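PDB 4NNB: OBCA, Oxalate Biosynthetic Component A from Burkholderia glumae, which belongs to a family of metal-binding TIM-barrel proteins, carries a magnesium ion and an oxaloacetate ion, and has a further N-terminal domain. Local coordinates for residues A[11-16]-A[206-211]; A[250-255]-A[281-286]; A[256-261]-A[297-302]; A[290-295]-A[328-333]. One frame throughout, in Å; residues are numbered along the deposited sequence.

Overall arrangement
The contacts lie among the loops, helices and one short strand around the TIM barrel. Interaction 1 is buried and apolar, setting the loop after strand 5-10 against helix 205-217. Interaction 2 lies nearer the surface and is polar, with charges, a water and the bound oxaloacetate. Interactions 3 and 4 are partly buried: the first mixes a salt bridge with tyrosine packing, while the second lays two arginine side chains against a phenylalanine and an alanine. Neighbouring contacts meet directly. Ile-208 touches Ile-261, Ala-15 packs on Asn-251 and Arg-281, Gln-252 touches Leu-291, and Tyr-258 meets His-295. Strand 250-251 of interaction 2 is followed, after a short loop, by helix 255-268 of interaction 3.

Interaction 1: A[11-16]-A[206-211]; sequences APIGAV and EAITEE
Ile-13 and Ile-208 adopt the same first torsion, with CG1 anti to the carbonyl carbon (chi1 -53° and -73°), and this sends their longer branches into each other. The two side chains cross at about a right angle. CG1 of Ile-13 lies 3.9 Å from CG1 of Ile-208, while the terminal CD1 of Ile-13 rests between two branches of its partner, 3.9 Å from Ile-208 CG1 and 4.0 Å from Ile-208 CG2. Alongside this pair, Pro-12 offers the flank of its ring: its CB is 3.7 Å from CG of Glu-211. In Glu-211 the first torsion, with CG anti to the backbone N, brings CG to the proline; the bend at chi2 (65°) then turns the carboxylate elsewhere, OE2 accepting a hydrogen bond from the backbone N of Trp-496.

Segment 11-16 is the loop that leaves strand 5-10 of the TIM barrel, and helix 205-217 is the one that precedes the neighbouring parallel strand 222-229. That strand lies against both sides of the contact, since Ile-13 and Ile-208 each touch Leu-225. Ile-13 also packs on His-226, a magnesium ligand, and the backbone oxygens of Ile-13 and Gly-14 are held by Arg-228. Helix 255-268 continues the apolar surface, Ile-261 packing on Ile-208.

No hydrogen bond crosses between the two segments. The contact therefore rests on carbon surfaces alone; one carboxylate oxygen, OE2, is bonded at the start of helix 495-507, and Glu-211 meets Pro-12 through its methylene carbon CG.

Interaction 2: A[250-255]-A[281-286]; sequences RNQIVL and RGDRHG. With OAA (oxaloacetate ion), chain C.
At the oxaloacetate pocket, Asn-251 of the short strand 250-251 is hydrogen-bonded to the loop that carries the pocket residue Arg-281. Asn-251 ND2 donates to the backbone O of Arg-281 (3.3 Å), arriving in the carbonyl plane on a lone pair with an N-H...O angle of 158°. The other end of the same amide, OD1, is bonded to ND1 of His-226. Asn-251 is thus a second-shell residue tying a magnesium ligand to the loop of the pocket. Arg-281 turns its guanidinium away from the strand and meets oxaloacetate edge-on: NE (3.0 Å) and NH2 (2.8 Å) both point at the single oxygen O4.

In the TIM barrel this loop follows strand 273-276, whereas strand 250-251 pairs antiparallel with strand 222-229 beside it. Gly-282, with positive phi (86°), carries the chain on to Asp-283. The carboxylate of Asp-283 reaches back to the strand, where OD2 forms a salt bridge with Arg-250 NH1 (3.3 Å), the guanidinium and carboxylate planes standing nearly perpendicular. Arg-250 NH1 also donates to Gln-252 OE1 at 2.7 Å. Two acceptors are thereby brought close, Gln-252 OE1 lying 2.9 Å from Asp-283 OD2, and the shared arginine probably offsets their repulsion. A water completes the join, accepting from Gln-252 NE2 (2.9 Å) and donating to Asp-283 OD2 (3.0 Å).

Interaction 3: A[256-261]-A[297-302]; sequences DDYDAI and KFYDDV
Asp-259 OD1 is gripped twice, by Lys-297 NZ at 2.7 Å in a salt bridge and by a water that donates to it from 3.2 Å. The aspartate stands on helix 255-268 of the TIM barrel, and the lysine on the loop that leads from helix 291-294 to strand 308-311, so the bridge clips a barrel helix to a later connection. NZ reaches OD1 from the syn side, 21° out of the carboxylate plane, and the two side chains cross at about a right angle. CG of Lys-297 sits between the backbone N and the carbonyl carbon (chi1 59°), and beyond it the chain runs extended, which carries NZ across to the helix. On the way its CE passes over one face of the Tyr-299 ring, 3.5 Å above the plane and offset toward the rim.

Tyr-299 packs against the helix through its hydroxyl end. Its OH touches CB of Tyr-258 at 3.5 Å and is hydrogen-bonded to the backbone O of His-295, whose own ring meets that of Tyr-258. The same hydroxyl accepts a bond of 2.9 Å from the water that serves Asp-259 OD1, so one solvent molecule spends its two protons on the carboxylate and the phenol. Farther along the loop a second water joins backbone to side chain, donating to Asp-259 O at 2.6 Å and to Asp-301 OD2 at 3.1 Å.

Interaction 4: A[290-295]-A[328-333]; sequences KLRRAH and PDFLDA
One face of the Arg-292 guanidinium is covered by Phe-330, whose CZ lies 3.3 Å above the guanidinium plane, offset toward its rim. The two planes are only 19° apart. NH1 of Arg-292 comes closest to the ring, 3.4 Å from Phe-330 CE2, while CD, farther back along the chain, is 3.5 Å from Phe-330 CZ. The Arg-293 guanidinium is covered on both faces: CA of Lys-290 lies over its centre, and CB of Ala-333 is 3.4 Å above the opposite side, offset toward the rim. Phe-330 CE1 meets the edge of this second guanidinium, near its plane, at 3.9 Å from NH1. The phenylalanine thus touches both arginines, reaching them with CG anti to its backbone N (chi1 167°).

Phe-330 and Ala-333 lie one turn apart on helix 328-341, which precedes strand 344-349 of the TIM barrel; the short helix 291-294 precedes the parallel neighbour of that strand, 308-311. The contact therefore joins two successive connections of the barrel.

Hydrogen bonds fix both charged groups against these carbon surfaces. Arg-292 donates from NE to the backbone O of Thr-278, from NH1 to those of Ala-287 and Asp-325, and from NH2 to Asn-326 OD1, which probably fixes the tilt of its plane against the ring. Gln-334 accepts from Arg-293 NH1 through OE1 and returns NE2 to the backbone O of Arg-292.

Interaction 1: A[11-16]-A[206-211]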
# COMPACT_ATOMS: atom_id res chain seq x y z
N ALA A 11 -3.11 0.74 7.61
CA ALA A 11 -2.57 1.82 6.78
C ALA A 11 -3.24 1.81 5.40
O ALA A 11 -2.75 1.16 4.49
CB ALA A 11 -1.05 1.69 6.65
N PRO A 12 -4.37 2.51 5.27
CA PRO A 12 -5.26 2.28 4.11
C PRO A 12 -4.90 2.98 2.81
O PRO A 12 -5.49 2.61 1.78
CB PRO A 12 -6.62 2.82 4.59
CG PRO A 12 -6.51 2.90 6.10
CD PRO A 12 -5.06 3.24 6.35
N ILE A 13 -3.99 3.95 2.82
CA ILE A 13 -3.80 4.77 1.62
C ILE A 13 -2.37 4.81 1.11
O ILE A 13 -2.11 4.47 -0.04
CB ILE A 13 -4.27 6.22 1.82
CG1 ILE A 13 -5.70 6.26 2.35
CG2 ILE A 13 -4.15 7.02 0.51
CD1 ILE A 13 -5.80 6.50 3.86
N GLY A 14 -1.47 5.27 1.97
CA GLY A 14 -0.08 5.42 1.60
C GLY A 14 0.21 6.46 0.53
O GLY A 14 -0.64 7.27 0.17
N ALA A 15 1.43 6.39 0.03
CA ALA A 15 1.92 7.29 -1.00
C ALA A 15 1.91 6.66 -2.40
O ALA A 15 1.74 7.36 -3.40
CB ALA A 15 3.32 7.76 -0.66
N VAL A 16 2.10 5.35 -2.46
CA VAL A 16 2.46 4.71 -3.73
C VAL A 16 1.31 4.09 -4.56
O VAL A 16 1.20 4.38 -5.76
CB VAL A 16 3.62 3.70 -3.54
CG1 VAL A 16 3.92 2.96 -4.85
CG2 VAL A 16 4.87 4.43 -3.03
N GLU A 206 -14.44 10.81 1.87
CA GLU A 206 -15.55 9.89 2.15
C GLU A 206 -15.07 8.44 2.21
O GLU A 206 -15.39 7.71 3.14
CB GLU A 206 -16.64 10.01 1.09
CG GLU A 206 -18.05 9.82 1.62
CD GLU A 206 -18.60 11.09 2.25
OE1 GLU A 206 -18.07 12.18 1.95
OE2 GLU A 206 -19.55 10.99 3.05
N ALA A 207 -14.31 8.05 1.20
CA ALA A 207 -13.80 6.69 1.11
C ALA A 207 -12.77 6.41 2.21
O ALA A 207 -12.76 5.32 2.80
CB ALA A 207 -13.20 6.44 -0.29
N ILE A 208 -11.90 7.38 2.47
CA ILE A 208 -10.91 7.23 3.53
C ILE A 208 -11.59 7.05 4.89
O ILE A 208 -11.20 6.19 5.69
CB ILE A 208 -9.92 8.42 3.54
CG1 ILE A 208 -8.97 8.30 2.34
CG2 ILE A 208 -9.14 8.50 4.86
CD1 ILE A 208 -8.09 9.55 2.10
N THR A 209 -12.62 7.86 5.14
CA THR A 209 -13.39 7.73 6.37
C THR A 209 -14.00 6.33 6.49
O THR A 209 -13.89 5.68 7.54
CB THR A 209 -14.51 8.78 6.46
OG1 THR A 209 -13.94 10.09 6.50
CG2 THR A 209 -15.36 8.58 7.70
N GLU A 210 -14.63 5.86 5.43
CA GLU A 210 -15.33 4.58 5.47
C GLU A 210 -14.35 3.43 5.72
O GLU A 210 -14.61 2.55 6.53
CB GLU A 210 -16.15 4.35 4.20
CG GLU A 210 -16.86 3.00 4.14
CD GLU A 210 -17.91 2.85 5.23
OE1 GLU A 210 -18.43 3.89 5.70
OE2 GLU A 210 -18.23 1.70 5.61
N GLU A 211 -13.20 3.47 5.05
CA GLU A 211 -12.19 2.41 5.23
C GLU A 211 -11.56 2.45 6.61
O GLU A 211 -11.31 1.40 7.22
CB GLU A 211 -11.11 2.49 4.13
CG GLU A 211 -10.04 1.41 4.24
CD GLU A 211 -10.61 -0.00 4.04
OE1 GLU A 211 -11.42 -0.20 3.11
OE2 GLU A 211 -10.23 -0.91 4.80

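Interaction 2: A[250-255]-A[281-286]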
# COMPACT_ATOMS: atom_id res chain seq x y z
N ARG A 250 -1.23 11.88 -6.75
CA ARG A 250 0.07 12.10 -6.12
C ARG A 250 -0.06 12.24 -4.61
O ARG A 250 -0.98 12.88 -4.10
CB ARG A 250 0.72 13.35 -6.72
CG ARG A 250 2.13 13.63 -6.23
CD ARG A 250 2.72 14.91 -6.84
NE ARG A 250 1.78 16.01 -6.76
CZ ARG A 250 1.67 16.84 -5.72
NH1 ARG A 250 2.47 16.70 -4.66
NH2 ARG A 250 0.77 17.80 -5.73
N ASN A 251 0.87 11.62 -3.89
CA ASN A 251 0.90 11.73 -2.45
C ASN A 251 1.08 13.18 -2.06
O ASN A 251 1.97 13.85 -2.58
CB ASN A 251 2.05 10.92 -1.87
CG ASN A 251 2.06 10.95 -0.36
OD1 ASN A 251 1.12 10.47 0.28
ND2 ASN A 251 3.13 11.48 0.22
N GLN A 252 0.23 13.65 -1.16
CA GLN A 252 0.22 15.06 -0.77
C GLN A 252 -0.63 15.28 0.48
O GLN A 252 -1.77 14.81 0.57
CB GLN A 252 -0.33 15.91 -1.93
CG GLN A 252 -0.38 17.39 -1.63
CD GLN A 252 1.01 17.95 -1.38
OE1 GLN A 252 1.91 17.80 -2.21
NE2 GLN A 252 1.20 18.58 -0.23
N ILE A 253 -0.07 16.00 1.45
CA ILE A 253 -0.83 16.46 2.59
C ILE A 253 -1.85 17.48 2.09
O ILE A 253 -1.49 18.56 1.61
CB ILE A 253 0.08 17.10 3.66
CG1 ILE A 253 1.01 16.04 4.28
CG2 ILE A 253 -0.76 17.78 4.74
CD1 ILE A 253 2.33 16.61 4.87
N VAL A 254 -3.13 17.14 2.19
CA VAL A 254 -4.19 18.02 1.72
C VAL A 254 -4.99 18.46 2.93
O VAL A 254 -5.72 17.66 3.53
CB VAL A 254 -5.11 17.31 0.71
CG1 VAL A 254 -6.22 18.25 0.23
CG2 VAL A 254 -4.30 16.79 -0.46
N LEU A 255 -4.84 19.73 3.31
CA LEU A 255 -5.43 20.21 4.54
C LEU A 255 -6.95 20.13 4.54
O LEU A 255 -7.55 19.76 5.55
CB LEU A 255 -4.98 21.65 4.84
CG LEU A 255 -3.47 21.85 4.98
CD1 LEU A 255 -3.13 23.30 5.36
CD2 LEU A 255 -2.89 20.88 6.00
N ARG A 281 6.96 12.20 0.46
CA ARG A 281 7.35 11.23 -0.56
C ARG A 281 6.70 11.57 -1.91
O ARG A 281 5.51 11.91 -1.97
CB ARG A 281 6.96 9.81 -0.13
CG ARG A 281 6.74 8.84 -1.30
CD ARG A 281 7.73 7.68 -1.35
NE ARG A 281 7.31 6.58 -0.49
CZ ARG A 281 7.46 5.29 -0.76
NH1 ARG A 281 8.02 4.87 -1.88
NH2 ARG A 281 7.02 4.40 0.12
N GLY A 282 7.50 11.49 -2.97
CA GLY A 282 7.05 11.79 -4.31
C GLY A 282 7.15 13.27 -4.61
O GLY A 282 7.03 13.70 -5.76
N ASP A 283 7.38 14.05 -3.56
CA ASP A 283 7.31 15.50 -3.66
C ASP A 283 8.52 16.14 -3.01
O ASP A 283 8.42 16.72 -1.93
CB ASP A 283 6.01 16.00 -3.01
CG ASP A 283 5.81 17.49 -3.16
OD1 ASP A 283 6.66 18.18 -3.76
OD2 ASP A 283 4.78 17.99 -2.65
N ARG A 284 9.66 16.03 -3.68
CA ARG A 284 10.83 16.84 -3.35
C ARG A 284 10.49 18.34 -3.34
O ARG A 284 9.44 18.75 -3.86
CB ARG A 284 11.93 16.58 -4.37
CG ARG A 284 11.43 16.56 -5.81
CD ARG A 284 12.57 16.35 -6.79
NE ARG A 284 13.73 17.15 -6.39
CZ ARG A 284 14.76 17.43 -7.18
NH1 ARG A 284 14.78 16.98 -8.43
NH2 ARG A 284 15.76 18.17 -6.72
N HIS A 285 11.37 19.14 -2.75
CA HIS A 285 11.19 20.59 -2.66
C HIS A 285 10.16 21.08 -1.63
O HIS A 285 9.93 22.28 -1.51
CB HIS A 285 10.92 21.22 -4.03
CG HIS A 285 12.17 21.51 -4.81
ND1 HIS A 285 13.40 21.63 -4.22
CD2 HIS A 285 12.36 21.70 -6.14
CE1 HIS A 285 14.31 21.90 -5.14
NE2 HIS A 285 13.71 21.94 -6.31
N GLY A 286 9.55 20.17 -0.88
CA GLY A 286 8.67 20.56 0.21
C GLY A 286 9.12 20.08 1.58
O GLY A 286 8.36 20.13 2.55
O1 OAA C . 5.73 9.09 7.41
O2 OAA C . 3.94 8.06 6.47
O4 OAA C . 6.32 5.99 2.28
O5 OAA C . 7.23 8.03 2.84
O3 OAA C . 4.29 6.68 4.16
C1 OAA C . 5.22 8.31 6.49
C2 OAA C . 6.15 7.69 5.47
C3 OAA C . 5.51 7.13 4.23
C4 OAA C . 6.39 7.05 3.05
O HOH W 1 4.09 18.45 0.26

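Interaction 3: A[256-261]-A[297-302]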
# COMPACT_ATOMS: atom_id res chain seq x y z
N ASP A 256 -7.58 20.48 3.42
CA ASP A 256 -9.04 20.44 3.38
C ASP A 256 -9.54 19.01 3.55
O ASP A 256 -10.58 18.78 4.16
CB ASP A 256 -9.58 21.04 2.08
CG ASP A 256 -9.40 22.54 2.00
OD1 ASP A 256 -9.24 23.19 3.05
OD2 ASP A 256 -9.42 23.07 0.88
N ASP A 257 -8.80 18.03 3.02
CA ASP A 257 -9.19 16.63 3.20
C ASP A 257 -9.20 16.24 4.68
O ASP A 257 -10.17 15.66 5.17
CB ASP A 257 -8.29 15.68 2.39
CG ASP A 257 -8.59 15.71 0.90
OD1 ASP A 257 -9.54 16.42 0.53
OD2 ASP A 257 -7.90 15.03 0.11
N TYR A 258 -8.13 16.57 5.40
CA TYR A 258 -8.09 16.26 6.82
C TYR A 258 -9.14 17.02 7.63
O TYR A 258 -9.65 16.50 8.61
CB TYR A 258 -6.68 16.48 7.39
CG TYR A 258 -5.74 15.35 7.04
CD1 TYR A 258 -6.01 14.06 7.46
CD2 TYR A 258 -4.60 15.57 6.28
CE1 TYR A 258 -5.17 13.01 7.15
CE2 TYR A 258 -3.74 14.52 5.96
CZ TYR A 258 -4.03 13.25 6.40
OH TYR A 258 -3.20 12.19 6.09
N ASP A 259 -9.48 18.24 7.22
CA ASP A 259 -10.54 19.00 7.89
C ASP A 259 -11.86 18.25 7.82
O ASP A 259 -12.71 18.37 8.71
CB ASP A 259 -10.70 20.37 7.23
CG ASP A 259 -9.63 21.36 7.66
OD1 ASP A 259 -8.85 21.04 8.59
OD2 ASP A 259 -9.61 22.47 7.09
N ALA A 260 -12.01 17.45 6.77
CA ALA A 260 -13.20 16.62 6.59
C ALA A 260 -13.02 15.27 7.30
O ALA A 260 -13.89 14.85 8.08
CB ALA A 260 -13.48 16.41 5.11
N ILE A 261 -11.89 14.61 7.06
CA ILE A 261 -11.67 13.26 7.60
C ILE A 261 -11.69 13.18 9.12
O ILE A 261 -12.36 12.31 9.69
CB ILE A 261 -10.36 12.63 7.05
CG1 ILE A 261 -10.48 12.42 5.54
CG2 ILE A 261 -10.06 11.32 7.75
CD1 ILE A 261 -9.14 12.34 4.80
N LYS A 297 -2.90 20.31 13.78
CA LYS A 297 -3.45 21.38 14.61
C LYS A 297 -4.47 20.81 15.58
O LYS A 297 -4.88 19.65 15.45
CB LYS A 297 -4.15 22.37 13.70
CG LYS A 297 -5.27 21.73 12.89
CD LYS A 297 -6.02 22.75 12.07
CE LYS A 297 -7.23 22.12 11.40
NZ LYS A 297 -7.68 22.92 10.22
N PHE A 298 -4.88 21.62 16.56
CA PHE A 298 -6.06 21.32 17.35
C PHE A 298 -7.28 21.40 16.45
O PHE A 298 -7.54 22.44 15.84
CB PHE A 298 -6.18 22.32 18.51
CG PHE A 298 -7.27 21.99 19.49
CD1 PHE A 298 -8.54 22.51 19.34
CD2 PHE A 298 -7.01 21.17 20.59
CE1 PHE A 298 -9.56 22.21 20.25
CE2 PHE A 298 -8.01 20.87 21.50
CZ PHE A 298 -9.29 21.39 21.33
N TYR A 299 -8.02 20.30 16.31
CA TYR A 299 -9.25 20.31 15.52
C TYR A 299 -10.44 20.65 16.42
O TYR A 299 -10.85 19.83 17.23
CB TYR A 299 -9.46 18.94 14.83
CG TYR A 299 -8.54 18.71 13.65
CD1 TYR A 299 -8.99 18.90 12.35
CD2 TYR A 299 -7.22 18.33 13.84
CE1 TYR A 299 -8.13 18.71 11.26
CE2 TYR A 299 -6.37 18.13 12.77
CZ TYR A 299 -6.82 18.33 11.49
OH TYR A 299 -5.95 18.13 10.43
N ASP A 300 -10.98 21.87 16.29
CA ASP A 300 -12.08 22.32 17.15
C ASP A 300 -13.30 21.39 17.14
O ASP A 300 -13.97 21.23 18.15
CB ASP A 300 -12.54 23.73 16.78
CG ASP A 300 -11.50 24.79 17.05
OD1 ASP A 300 -11.45 25.77 16.27
OD2 ASP A 300 -10.73 24.66 18.03
N ASP A 301 -13.60 20.79 15.98
CA ASP A 301 -14.79 19.95 15.86
C ASP A 301 -14.67 18.69 16.69
O ASP A 301 -15.65 18.00 16.92
CB ASP A 301 -14.99 19.54 14.41
CG ASP A 301 -15.26 20.70 13.52
OD1 ASP A 301 -15.61 21.77 14.05
OD2 ASP A 301 -15.12 20.53 12.28
N VAL A 302 -13.46 18.42 17.14
CA VAL A 302 -13.13 17.12 17.68
C VAL A 302 -12.53 17.28 19.08
O VAL A 302 -12.49 16.34 19.88
CB VAL A 302 -12.23 16.43 16.65
CG1 VAL A 302 -10.99 15.81 17.24
CG2 VAL A 302 -13.05 15.48 15.83
O HOH W 2 -5.89 19.94 8.16
O HOH W 3 -12.50 20.18 10.59

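Interaction 4: A[290-295]-A[328-333]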
# COMPACT_ATOMS: atom_id res chain seq x y z
N LYS A 290 6.27 24.11 6.38
CA LYS A 290 5.39 24.02 7.54
C LYS A 290 4.12 23.24 7.19
O LYS A 290 3.37 22.84 8.08
CB LYS A 290 5.04 25.42 8.06
CG LYS A 290 4.22 26.26 7.10
CD LYS A 290 4.00 27.69 7.62
CE LYS A 290 3.42 27.71 9.04
NZ LYS A 290 2.88 29.05 9.46
N LEU A 291 3.87 23.03 5.90
CA LEU A 291 2.78 22.16 5.47
C LEU A 291 2.89 20.78 6.15
O LEU A 291 1.87 20.15 6.45
CB LEU A 291 2.75 22.03 3.93
CG LEU A 291 1.63 21.17 3.33
CD1 LEU A 291 0.25 21.71 3.71
CD2 LEU A 291 1.77 21.04 1.82
N ARG A 292 4.12 20.36 6.45
CA ARG A 292 4.36 19.05 7.05
C ARG A 292 3.90 18.93 8.50
O ARG A 292 3.96 17.85 9.07
CB ARG A 292 5.84 18.65 6.91
CG ARG A 292 6.29 18.53 5.45
CD ARG A 292 7.73 18.03 5.35
NE ARG A 292 7.82 16.62 5.73
CZ ARG A 292 8.94 15.91 5.73
NH1 ARG A 292 10.10 16.49 5.39
NH2 ARG A 292 8.91 14.63 6.07
N ARG A 293 3.46 20.04 9.08
CA ARG A 293 2.78 20.00 10.39
C ARG A 293 1.46 20.79 10.40
O ARG A 293 0.78 20.82 11.41
CB ARG A 293 3.71 20.53 11.51
CG ARG A 293 4.31 21.91 11.22
CD ARG A 293 5.33 22.33 12.29
NE ARG A 293 6.04 23.54 11.88
CZ ARG A 293 7.11 23.57 11.10
NH1 ARG A 293 7.65 22.44 10.65
NH2 ARG A 293 7.66 24.73 10.77
N ALA A 294 1.09 21.41 9.28
CA ALA A 294 -0.12 22.23 9.24
C ALA A 294 -1.41 21.43 9.52
O ALA A 294 -2.40 21.97 10.02
CB ALA A 294 -0.23 22.96 7.91
N HIS A 295 -1.38 20.13 9.22
CA HIS A 295 -2.50 19.24 9.55
C HIS A 295 -2.44 18.72 10.98
O HIS A 295 -3.32 17.97 11.40
CB HIS A 295 -2.61 18.07 8.57
CG HIS A 295 -1.36 17.25 8.45
ND1 HIS A 295 -0.09 17.76 8.67
CD2 HIS A 295 -1.18 15.94 8.10
CE1 HIS A 295 0.80 16.80 8.48
NE2 HIS A 295 0.17 15.69 8.13
N PRO A 328 17.86 18.66 10.18
CA PRO A 328 17.84 19.01 11.60
C PRO A 328 17.00 20.25 11.95
O PRO A 328 16.33 20.21 12.98
CB PRO A 328 19.32 19.27 11.91
CG PRO A 328 20.06 18.42 10.92
CD PRO A 328 19.24 18.51 9.67
N ASP A 329 17.03 21.32 11.15
CA ASP A 329 16.23 22.51 11.46
C ASP A 329 14.73 22.24 11.34
O ASP A 329 13.93 22.62 12.21
CB ASP A 329 16.65 23.74 10.64
CG ASP A 329 16.52 23.53 9.14
OD1 ASP A 329 16.53 22.38 8.66
OD2 ASP A 329 16.42 24.54 8.41
N PHE A 330 14.35 21.56 10.27
CA PHE A 330 12.98 21.09 10.13
C PHE A 330 12.53 20.24 11.32
O PHE A 330 11.45 20.45 11.88
CB PHE A 330 12.84 20.28 8.85
CG PHE A 330 11.56 19.51 8.76
CD1 PHE A 330 10.35 20.18 8.64
CD2 PHE A 330 11.56 18.13 8.80
CE1 PHE A 330 9.15 19.47 8.55
CE2 PHE A 330 10.37 17.41 8.70
CZ PHE A 330 9.17 18.09 8.58
N LEU A 331 13.37 19.28 11.71
CA LEU A 331 13.02 18.39 12.82
C LEU A 331 12.88 19.12 14.15
O LEU A 331 12.00 18.79 14.96
CB LEU A 331 14.00 17.22 12.91
CG LEU A 331 13.85 16.22 11.76
CD1 LEU A 331 15.08 15.31 11.64
CD2 LEU A 331 12.57 15.40 11.95
N ASP A 332 13.72 20.12 14.38
CA ASP A 332 13.59 20.95 15.58
C ASP A 332 12.20 21.58 15.64
O ASP A 332 11.56 21.59 16.70
CB ASP A 332 14.68 22.04 15.62
CG ASP A 332 14.58 22.92 16.85
OD1 ASP A 332 14.74 22.40 17.98
OD2 ASP A 332 14.35 24.14 16.71
N ALA A 333 11.75 22.09 14.50
CA ALA A 333 10.43 22.70 14.38
C ALA A 333 9.30 21.66 14.57
O ALA A 333 8.31 21.94 15.27
CB ALA A 333 10.29 23.40 13.03